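Local coordinates for catalase-3 (Neurospora crassa, PDB 4AJ9) that breaks down hydrogen peroxide to water and oxygen with a haem cofactor, as a long-chain catalase that protects the cell from peroxide, at the interface of chains A and B. Coordinates in Å, arbitrary orientation; residue numbers count along the deposited sequence, not the author numbering. Chains: chain A/B, Catalase-3.

Contacts 1 and 2 are neighbouring patches of one two-fold symmetric interface, with centres about 10 Å apart. In both, a stretch of chain B lies against helix 319-324 of chain A and the residues leading into it. A:Asn318 belongs to both and reaches chain B through water in each. Contact 1 combines a carboxylate stacked on a phenylalanine ring with direct and water-mediated polar links, while contact 2 is mostly apolar. Their centres lie about 15 Å and 20 Å from A:His65, the distal catalytic histidine. The deposited assembly is a tetramer, as is usual for catalases, so the pair probably helps to hold its subunits together.

Contact 1: the interface of chains A and B. Residues chain A 57, 59, 318, 320, 325, 368; chain B 383-384, 386-387.
The loop of chain B at B:Asp383 to B:Gln387 packs on the start of helix 319-324 of chain A, at a subunit interface of the catalase tetramer. B:Asp383 lies over one face of the A:Phe320 ring. B:Asp383 CB sits 3.6 Å from the A:Phe320 ring centroid, over its face. The carboxylate is stacked over the CB-CG end of the phenylalanine, its plane turned 19° from the ring. The A:Phe320 ring is put under the aspartate by CG standing anti to the backbone N (chi1 178°). B:Gln387 CB and A:Ile59 CG2 meet the ring at its edge, in plane.

Waters bridge the B:Asp383 carboxylate to chain A. One joins B:Asp383 OD1 to the A:Asn318 amide nitrogen ND2. A second links OD1 and the B:Asp383 backbone N to A:Asn318 OD1. A third sits between B:Asp383 OD2 and A:Glu57 OE1. B:Asp383 OD2 and A:Glu57 OE1 are 4.3 Å apart, and the water between them may ease their like charges if both are ionised.

Direct bonds add to this. B:Gly384 N gives a hydrogen bond to A:Glu57 O at 3.1 Å. The A:Gln325 amide nitrogen NE2 bonds B:Gln387 O at 3.1 Å, nearly straight and on a carbonyl lone pair. A:Leu368 CD2 packs beside it, 3.8 Å from B:Gly386 CA. Within chain B, the B:Gln387 side chain turns back, and B:Gln387 NE2 donates to B:Asp383 O at 2.9 Å.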
loop_
_atom_site.group_PDB
_atom_site.type_symbol
_atom_site.label_atom_id
_atom_site.label_comp_id
_atom_site.label_asym_id
_atom_site.label_seq_id
_atom_site.Cartn_x
_atom_site.Cartn_y
_atom_site.Cartn_z
ATOM N N GLU A 57 0.278 7.964 10.328
ATOM C CA GLU A 57 1.573 8.653 10.332
ATOM C C GLU A 57 2.770 7.762 10.005
ATOM O O GLU A 57 3.731 8.215 9.366
ATOM C CB GLU A 57 1.798 9.345 11.676
ATOM C CG GLU A 57 1.012 10.632 11.824
ATOM C CD GLU A 57 1.265 11.313 13.155
ATOM O OE1 GLU A 57 2.203 10.896 13.885
ATOM O OE2 GLU A 57 0.521 12.266 13.472
ATOM N N ILE A 59 5.412 4.956 8.631
ATOM C CA ILE A 59 5.786 4.147 7.466
ATOM C C ILE A 59 6.793 3.085 7.907
ATOM O O ILE A 59 7.406 3.211 8.976
ATOM C CB ILE A 59 6.373 5.009 6.306
ATOM C CG1 ILE A 59 7.788 5.505 6.642
ATOM C CG2 ILE A 59 5.458 6.154 5.976
ATOM C CD1 ILE A 59 8.381 6.381 5.571
ATOM N N ASN A 318 12.334 19.221 9.453
ATOM C CA ASN A 318 11.426 18.158 9.871
ATOM C C ASN A 318 12.099 16.825 9.661
ATOM O O ASN A 318 12.366 16.426 8.526
ATOM C CB ASN A 318 10.107 18.201 9.093
ATOM C CG ASN A 318 9.077 17.210 9.631
ATOM O OD1 ASN A 318 8.929 16.098 9.108
ATOM N ND2 ASN A 318 8.362 17.610 10.690
ATOM N N PHE A 320 11.106 13.607 9.994
ATOM C CA PHE A 320 10.391 12.631 9.174
ATOM C C PHE A 320 10.527 12.926 7.677
ATOM O O PHE A 320 10.961 12.062 6.891
ATOM C CB PHE A 320 8.902 12.516 9.559
ATOM C CG PHE A 320 8.143 11.555 8.682
ATOM C CD1 PHE A 320 8.121 10.195 8.969
ATOM C CD2 PHE A 320 7.509 12.000 7.535
ATOM C CE1 PHE A 320 7.438 9.305 8.152
ATOM C CE2 PHE A 320 6.837 11.113 6.705
ATOM C CZ PHE A 320 6.802 9.763 7.018
ATOM N N GLN A 325 12.443 9.999 5.365
ATOM C CA GLN A 325 12.002 9.692 4.009
ATOM C C GLN A 325 13.110 9.515 2.967
ATOM O O GLN A 325 12.868 8.921 1.907
ATOM C CB GLN A 325 10.987 10.738 3.519
ATOM C CG GLN A 325 9.619 10.623 4.193
ATOM C CD GLN A 325 8.502 11.366 3.454
ATOM O OE1 GLN A 325 7.436 10.807 3.215
ATOM N NE2 GLN A 325 8.744 12.626 3.098
ATOM N N LEU A 368 9.690 13.047 -3.811
ATOM C CA LEU A 368 9.670 13.666 -2.501
ATOM C C LEU A 368 10.769 14.712 -2.479
ATOM O O LEU A 368 11.838 14.474 -3.036
ATOM C CB LEU A 368 9.914 12.609 -1.425
ATOM C CG LEU A 368 8.794 11.572 -1.285
ATOM C CD1 LEU A 368 9.212 10.439 -0.379
ATOM C CD2 LEU A 368 7.520 12.231 -0.759
ATOM N N ASP B 383 3.751 13.919 8.943
ATOM C CA ASP B 383 4.190 12.609 8.465
ATOM C C ASP B 383 3.174 11.961 7.524
ATOM O O ASP B 383 2.488 12.655 6.769
ATOM C CB ASP B 383 4.492 11.672 9.642
ATOM C CG ASP B 383 5.499 12.253 10.629
ATOM O OD1 ASP B 383 6.029 13.365 10.385
ATOM O OD2 ASP B 383 5.772 11.575 11.644
ATOM N N GLY B 384 3.107 10.625 7.558
ATOM C CA GLY B 384 2.277 9.861 6.638
ATOM C C GLY B 384 2.993 9.577 5.327
ATOM O O GLY B 384 3.882 10.326 4.918
ATOM N N GLY B 386 4.349 9.551 1.780
ATOM C CA GLY B 386 4.423 10.583 0.765
ATOM C C GLY B 386 4.239 12.026 1.230
ATOM O O GLY B 386 3.831 12.883 0.441
ATOM N N GLN B 387 4.534 12.299 2.498
ATOM C CA GLN B 387 4.503 13.677 3.013
ATOM C C GLN B 387 5.300 14.620 2.098
ATOM O O GLN B 387 6.520 14.473 1.947
ATOM C CB GLN B 387 5.066 13.726 4.432
ATOM C CG GLN B 387 5.180 15.140 5.009
ATOM C CD GLN B 387 3.849 15.873 5.016
ATOM O OE1 GLN B 387 3.692 16.899 4.354
ATOM N NE2 GLN B 387 2.881 15.351 5.779
HETATM O O HOH W 1 6.996 15.133 12.086
HETATM O O HOH W 2 5.979 15.574 8.563
HETATM O O HOH W 3 4.611 12.337 13.894
#

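Contact 2: the interface of chains A and B. Residues chain A 3, 6, 10, 317-318, 321-322; chain B 389-392.
B:Ile390 is the apolar plug of this patch, set into a pocket formed by the N-terminal segment of chain A and helix 319-324. Its two branches do different work. B:Ile390 CG2 packs against A:Met317 CB at 3.8 Å and touches A:Glu10 CG and A:Asn318 CB. B:Ile390 CD1 turns towards both A:Leu6 CD1 and A:Glu322 CG. A:Ala321 CB meets CG1 from the helix. The A:Met317 side chain runs on to B:Lys392, with A:Met317 SD 3.7 Å from B:Lys392 CA; the lysine is poorly ordered.

Among these residues a water carries a polar link: it bridges B:His391 O to A:Met317 O and A:Asn318 ND2.

Bonds within chain A shape the pocket. A:Glu322 extends beyond CG (chi2 174°), taking its carboxylate to the loop before helix 319-324. A:Glu322 OE2 accepts from A:Met317 N at 2.8 Å on the syn side. A:Glu322 OE2 also accepts from A:Asn318 N at 3.2 Å on the anti side. Both donors lie out of the carboxylate plane, towards the same face. A:Asn318 OD1 takes A:Ala321 N at 2.9 Å in the carbonyl plane, on a lone pair, and caps the helix start. An alanine in place of A:Glu322 would probably leave the A:Met317 and A:Asn318 amides without their acceptor and open a gap beside B:Ile390 CD1.

In the fold, short strand 10-11 of chain A and strand 390-391 of chain B pair in parallel, A:Glu10 with B:Ile390. This joins the N-terminal segment of one subunit to its neighbour, alongside helix 319-324.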
loop_
_atom_site.group_PDB
_atom_site.type_symbol
_atom_site.label_atom_id
_atom_site.label_comp_id
_atom_site.label_asym_id
_atom_site.label_seq_id
_atom_site.Cartn_x
_atom_site.Cartn_y
_atom_site.Cartn_z
ATOM N N ARG A 3 20.013 23.726 2.205
ATOM C CA ARG A 3 18.589 23.386 2.142
ATOM C C ARG A 3 17.789 24.343 1.256
ATOM O O ARG A 3 16.556 24.321 1.271
ATOM C CB ARG A 3 17.971 23.394 3.549
ATOM C CG ARG A 3 18.562 22.404 4.540
ATOM C CD ARG A 3 17.524 22.015 5.599
ATOM N NE ARG A 3 16.597 23.113 5.852
ATOM C CZ ARG A 3 15.276 23.040 5.717
ATOM N NH1 ARG A 3 14.683 21.903 5.360
ATOM N NH2 ARG A 3 14.540 24.112 5.967
ATOM N N LEU A 6 14.682 23.471 -0.685
ATOM C CA LEU A 6 13.589 22.905 0.095
ATOM C C LEU A 6 12.639 23.994 0.598
ATOM O O LEU A 6 11.510 23.707 0.998
ATOM C CB LEU A 6 14.131 22.075 1.268
ATOM C CG LEU A 6 14.975 20.837 0.936
ATOM C CD1 LEU A 6 15.359 20.112 2.218
ATOM C CD2 LEU A 6 14.235 19.891 -0.006
ATOM N N GLU A 10 8.304 24.465 2.486
ATOM C CA GLU A 10 8.199 24.702 3.916
ATOM C C GLU A 10 6.886 25.388 4.253
ATOM O O GLU A 10 6.417 26.259 3.520
ATOM C CB GLU A 10 9.405 25.489 4.437
ATOM C CG GLU A 10 10.614 24.568 4.643
ATOM C CD GLU A 10 11.934 25.294 4.793
ATOM O OE1 GLU A 10 11.945 26.530 4.999
ATOM O OE2 GLU A 10 12.971 24.609 4.700
ATOM N N MET A 317 14.735 20.531 9.057
ATOM C CA MET A 317 13.648 21.256 9.707
ATOM C C MET A 317 12.588 20.276 10.222
ATOM O O MET A 317 12.014 20.477 11.288
ATOM C CB MET A 317 13.017 22.244 8.726
ATOM C CG MET A 317 11.784 22.970 9.271
ATOM S SD MET A 317 11.225 24.302 8.172
ATOM C CE MET A 317 12.525 25.518 8.432
ATOM N N ASN A 318 12.334 19.221 9.453
ATOM C CA ASN A 318 11.426 18.158 9.871
ATOM C C ASN A 318 12.099 16.825 9.661
ATOM O O ASN A 318 12.366 16.426 8.526
ATOM C CB ASN A 318 10.107 18.201 9.093
ATOM C CG ASN A 318 9.077 17.210 9.631
ATOM O OD1 ASN A 318 8.929 16.098 9.108
ATOM N ND2 ASN A 318 8.362 17.610 10.690
ATOM N N ALA A 321 10.183 14.155 7.283
ATOM C CA ALA A 321 10.135 14.524 5.869
ATOM C C ALA A 321 11.481 14.421 5.155
ATOM O O ALA A 321 11.546 14.090 3.966
ATOM C CB ALA A 321 9.569 15.921 5.700
ATOM N N GLU A 322 12.542 14.734 5.889
ATOM C CA GLU A 322 13.893 14.752 5.352
ATOM C C GLU A 322 14.645 13.467 5.686
ATOM O O GLU A 322 14.854 12.615 4.819
ATOM C CB GLU A 322 14.631 16.003 5.864
ATOM C CG GLU A 322 13.981 17.290 5.340
ATOM C CD GLU A 322 14.568 18.576 5.931
ATOM O OE1 GLU A 322 15.746 18.886 5.659
ATOM O OE2 GLU A 322 13.848 19.280 6.666
ATOM N N TRP B 389 5.353 18.132 2.182
ATOM C CA TRP B 389 5.754 19.416 2.753
ATOM C C TRP B 389 6.788 19.263 3.854
ATOM O O TRP B 389 7.083 18.158 4.306
ATOM C CB TRP B 389 4.553 20.176 3.321
ATOM C CG TRP B 389 3.393 20.272 2.388
ATOM C CD1 TRP B 389 3.410 20.133 1.027
ATOM C CD2 TRP B 389 2.034 20.512 2.752
ATOM N NE1 TRP B 389 2.137 20.288 0.524
ATOM C CE2 TRP B 389 1.277 20.520 1.563
ATOM C CE3 TRP B 389 1.383 20.731 3.971
ATOM C CZ2 TRP B 389 -0.100 20.730 1.557
ATOM C CZ3 TRP B 389 0.014 20.944 3.962
ATOM C CH2 TRP B 389 -0.711 20.940 2.761
ATOM N N ILE B 390 7.344 20.388 4.279
ATOM C CA ILE B 390 8.252 20.391 5.411
ATOM C C ILE B 390 7.738 21.414 6.410
ATOM O O ILE B 390 7.790 22.615 6.160
ATOM C CB ILE B 390 9.689 20.696 4.968
ATOM C CG1 ILE B 390 10.210 19.555 4.089
ATOM C CG2 ILE B 390 10.585 20.896 6.167
ATOM C CD1 ILE B 390 11.589 19.796 3.517
ATOM N N HIS B 391 7.201 20.931 7.530
ATOM C CA HIS B 391 6.525 21.822 8.469
ATOM C C HIS B 391 7.517 22.567 9.321
ATOM O O HIS B 391 8.493 21.989 9.788
ATOM C CB HIS B 391 5.569 21.048 9.367
ATOM C CG HIS B 391 4.383 20.502 8.643
ATOM N ND1 HIS B 391 4.442 19.359 7.875
ATOM C CD2 HIS B 391 3.107 20.951 8.557
ATOM C CE1 HIS B 391 3.249 19.121 7.353
ATOM N NE2 HIS B 391 2.422 20.073 7.752
ATOM N N LYS B 392 7.257 23.849 9.538
ATOM C CA LYS B 392 8.186 24.667 10.307
ATOM C C LYS B 392 7.889 24.658 11.806
ATOM O O LYS B 392 8.799 24.792 12.615
ATOM C CB LYS B 392 8.180 26.091 9.770
ATOM C CG LYS B 392 9.206 27.012 10.383
ATOM C CD LYS B 392 9.343 28.257 9.522
ATOM C CE LYS B 392 9.450 27.872 8.043
ATOM N NZ LYS B 392 9.598 29.053 7.149
HETATM O O HOH W 4 9.293 20.096 11.789
#